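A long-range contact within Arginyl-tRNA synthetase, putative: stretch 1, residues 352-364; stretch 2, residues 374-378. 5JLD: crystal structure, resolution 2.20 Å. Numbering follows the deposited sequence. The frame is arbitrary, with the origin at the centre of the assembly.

Stretch 1 (352-364) QLTHFETIFDLIK
Stretch 2, residues 374-378: KLMHV

Most of stretch 1 is an α-helix, with phi/psi near -65/-40 through most of its length and successive N-to-O hydrogen bonds such as Phe360 N to Phe356 O (2.8 Å). Residues 374-378 are a β-strand, phi -84 to -127 and psi 99 to 134. The two run nearly antiparallel, their N-to-C directions 172° apart and their axes 8.9 Å apart at closest approach. Register is set by Leu353 CA to His377 CA, 6.4 Å, and Phe360 CA to Leu375 CA, 6.8 Å.

Strand alternation turns Leu375 and His377 toward the helix, while Lys374, Met376 and Val378 point away; on the helix, Phe356, Phe360 and Ile363 point toward the strand. No hydrogen bond crosses the interface, so packing, which buries 428 Å² in all, holds it together.

Phe360 (chi1 m, -64°; chi2 -16°) lays one ring face against Leu375, whose CB sits 3.5 Å from the ring centroid, almost on the normal. A flat ring suits this place because it can lie close against the strand: its CE2 is also 3.6 Å from Leu375 O, and His377 N lies at its edge. Ile363 (chi1 -100°, between wells; chi2 p) starts toward the strand but its end leads away, leaving CG2 3.9 Å from CD1 of Leu375 (m, t); apolar side chains suit this packing. Lys364 (chi1 -112°, chi2 26°, both between wells; then t, t) starts sideways but its end comes nearer, CD 4.3 Å from Leu375 CD1.

His377 (chi1 t, chi2 -99°) offers a ring face to Leu353 CA, 3.7 Å from the ring centroid, while CD1 of apolar Leu353 (t, p) approaches His377 ND1 at 3.5 Å. The Phe356 ring (chi1 m, chi2 -76°) is inclined 24° to the imidazole but slid aside, centroids 5.8 Å apart, with little overlap. Histidine combines this flat packing surface with a polar edge, and its NE2 is hydrogen-bonded elsewhere in the structure.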

# COMPACT_ATOMS: atom_id res chain seq x y z
N GLN A 352 8.92 -14.42 -6.15
CA GLN A 352 9.90 -13.71 -6.97
C GLN A 352 10.89 -12.95 -6.11
O GLN A 352 11.86 -12.39 -6.63
CB GLN A 352 9.22 -12.76 -7.95
CG GLN A 352 8.35 -13.46 -8.98
CD GLN A 352 7.74 -12.48 -9.96
OE1 GLN A 352 8.45 -11.82 -10.72
NE2 GLN A 352 6.42 -12.37 -9.94
N LEU A 353 10.64 -12.93 -4.79
CA LEU A 353 11.45 -12.16 -3.83
C LEU A 353 12.96 -12.26 -4.07
O LEU A 353 13.62 -11.25 -4.31
CB LEU A 353 11.16 -12.61 -2.39
CG LEU A 353 12.07 -12.07 -1.27
CD1 LEU A 353 12.20 -10.53 -1.27
CD2 LEU A 353 11.58 -12.58 0.11
N THR A 354 13.47 -13.48 -4.00
CA THR A 354 14.89 -13.76 -4.19
C THR A 354 15.38 -13.14 -5.49
O THR A 354 16.38 -12.38 -5.50
CB THR A 354 15.14 -15.29 -4.19
OG1 THR A 354 14.52 -15.88 -3.04
CG2 THR A 354 16.62 -15.61 -4.22
N HIS A 355 14.63 -13.39 -6.56
CA HIS A 355 14.95 -12.83 -7.87
C HIS A 355 15.19 -11.34 -7.73
O HIS A 355 16.28 -10.85 -8.07
CB HIS A 355 13.82 -13.13 -8.86
CG HIS A 355 13.94 -12.40 -10.16
ND1 HIS A 355 14.77 -12.82 -11.18
CD2 HIS A 355 13.34 -11.27 -10.60
CE1 HIS A 355 14.66 -11.98 -12.19
NE2 HIS A 355 13.79 -11.04 -11.87
N PHE A 356 14.24 -10.62 -7.12
CA PHE A 356 14.40 -9.16 -7.10
C PHE A 356 15.50 -8.76 -6.13
O PHE A 356 16.24 -7.79 -6.38
CB PHE A 356 13.07 -8.44 -6.81
CG PHE A 356 12.18 -8.37 -8.00
CD1 PHE A 356 12.44 -7.45 -9.03
CD2 PHE A 356 11.12 -9.26 -8.16
CE1 PHE A 356 11.64 -7.40 -10.17
CE2 PHE A 356 10.31 -9.22 -9.30
CZ PHE A 356 10.57 -8.29 -10.31
N GLU A 357 15.67 -9.53 -5.06
CA GLU A 357 16.75 -9.24 -4.14
C GLU A 357 18.06 -9.41 -4.91
O GLU A 357 18.98 -8.57 -4.79
CB GLU A 357 16.69 -10.14 -2.89
CG GLU A 357 15.62 -9.68 -1.91
CD GLU A 357 15.76 -10.31 -0.54
OE1 GLU A 357 15.92 -11.55 -0.46
OE2 GLU A 357 15.72 -9.56 0.47
N THR A 358 18.12 -10.43 -5.76
CA THR A 358 19.34 -10.65 -6.54
C THR A 358 19.56 -9.49 -7.50
O THR A 358 20.69 -9.11 -7.80
CB THR A 358 19.33 -11.97 -7.33
OG1 THR A 358 19.01 -13.07 -6.47
CG2 THR A 358 20.69 -12.22 -7.97
N ILE A 359 18.47 -8.89 -7.98
CA ILE A 359 18.63 -7.75 -8.86
C ILE A 359 19.16 -6.56 -8.05
O ILE A 359 20.07 -5.86 -8.50
CB ILE A 359 17.32 -7.40 -9.58
CG1 ILE A 359 17.07 -8.44 -10.68
CG2 ILE A 359 17.40 -5.99 -10.21
CD1 ILE A 359 15.64 -8.54 -11.12
N PHE A 360 18.64 -6.39 -6.83
CA PHE A 360 18.98 -5.18 -6.07
C PHE A 360 20.47 -5.24 -5.73
O PHE A 360 21.21 -4.27 -5.91
CB PHE A 360 18.15 -5.06 -4.79
CG PHE A 360 16.68 -4.88 -5.04
CD1 PHE A 360 16.19 -4.51 -6.30
CD2 PHE A 360 15.77 -5.09 -4.00
CE1 PHE A 360 14.83 -4.36 -6.52
CE2 PHE A 360 14.40 -4.93 -4.21
CZ PHE A 360 13.93 -4.56 -5.47
N ASP A 361 20.90 -6.42 -5.27
CA ASP A 361 22.30 -6.70 -5.01
C ASP A 361 23.20 -6.34 -6.20
O ASP A 361 24.30 -5.81 -6.01
CB ASP A 361 22.46 -8.18 -4.63
CG ASP A 361 23.88 -8.53 -4.21
OD1 ASP A 361 24.31 -8.09 -3.12
OD2 ASP A 361 24.57 -9.23 -4.98
N LEU A 362 22.75 -6.59 -7.43
CA LEU A 362 23.60 -6.21 -8.58
C LEU A 362 23.62 -4.70 -8.74
O LEU A 362 24.68 -4.08 -8.94
CB LEU A 362 23.11 -6.87 -9.88
CG LEU A 362 23.70 -6.32 -11.18
CD1 LEU A 362 25.23 -6.50 -11.25
CD2 LEU A 362 23.02 -6.95 -12.40
N ILE A 363 22.44 -4.09 -8.60
CA ILE A 363 22.28 -2.67 -8.93
C ILE A 363 23.04 -1.81 -7.90
O ILE A 363 23.55 -0.72 -8.21
CB ILE A 363 20.78 -2.29 -8.99
CG1 ILE A 363 20.27 -2.23 -10.44
CG2 ILE A 363 20.53 -0.96 -8.29
CD1 ILE A 363 20.53 -3.47 -11.29
N LYS A 364 23.12 -2.32 -6.68
CA LYS A 364 23.81 -1.63 -5.61
C LYS A 364 25.33 -1.62 -5.86
O LYS A 364 26.05 -0.79 -5.31
CB LYS A 364 23.46 -2.30 -4.28
CG LYS A 364 22.61 -1.46 -3.32
CD LYS A 364 21.75 -0.41 -4.01
CE LYS A 364 20.95 0.36 -2.96
NZ LYS A 364 20.43 1.71 -3.37
N LYS A 374 16.07 3.49 -2.19
CA LYS A 374 15.39 2.43 -1.45
C LYS A 374 14.68 1.47 -2.40
O LYS A 374 13.71 1.83 -3.08
CB LYS A 374 14.38 3.04 -0.46
CG LYS A 374 14.02 2.13 0.72
CD LYS A 374 12.95 2.78 1.59
CE LYS A 374 12.81 2.11 2.96
NZ LYS A 374 12.01 2.94 3.89
N LEU A 375 15.18 0.24 -2.45
CA LEU A 375 14.64 -0.75 -3.35
C LEU A 375 13.85 -1.77 -2.54
O LEU A 375 14.39 -2.44 -1.66
CB LEU A 375 15.77 -1.44 -4.14
CG LEU A 375 16.72 -0.55 -4.94
CD1 LEU A 375 17.88 -1.37 -5.51
CD2 LEU A 375 15.98 0.24 -6.04
N MET A 376 12.57 -1.89 -2.85
CA MET A 376 11.70 -2.68 -2.01
C MET A 376 10.97 -3.72 -2.83
O MET A 376 10.43 -3.44 -3.89
CB MET A 376 10.69 -1.79 -1.28
CG MET A 376 11.24 -0.47 -0.75
SD MET A 376 10.07 0.41 0.33
CE MET A 376 10.16 -0.62 1.79
N HIS A 377 10.96 -4.93 -2.31
CA HIS A 377 10.08 -5.94 -2.83
C HIS A 377 8.88 -6.07 -1.90
O HIS A 377 9.06 -6.29 -0.71
CB HIS A 377 10.80 -7.26 -2.98
CG HIS A 377 9.94 -8.34 -3.55
ND1 HIS A 377 9.31 -9.29 -2.77
CD2 HIS A 377 9.58 -8.61 -4.83
CE1 HIS A 377 8.62 -10.10 -3.54
NE2 HIS A 377 8.77 -9.72 -4.80
N VAL A 378 7.68 -5.92 -2.45
CA VAL A 378 6.43 -6.11 -1.72
C VAL A 378 5.73 -7.37 -2.24
O VAL A 378 5.06 -7.35 -3.29
CB VAL A 378 5.47 -4.89 -1.89
CG1 VAL A 378 4.14 -5.16 -1.22
CG2 VAL A 378 6.10 -3.60 -1.34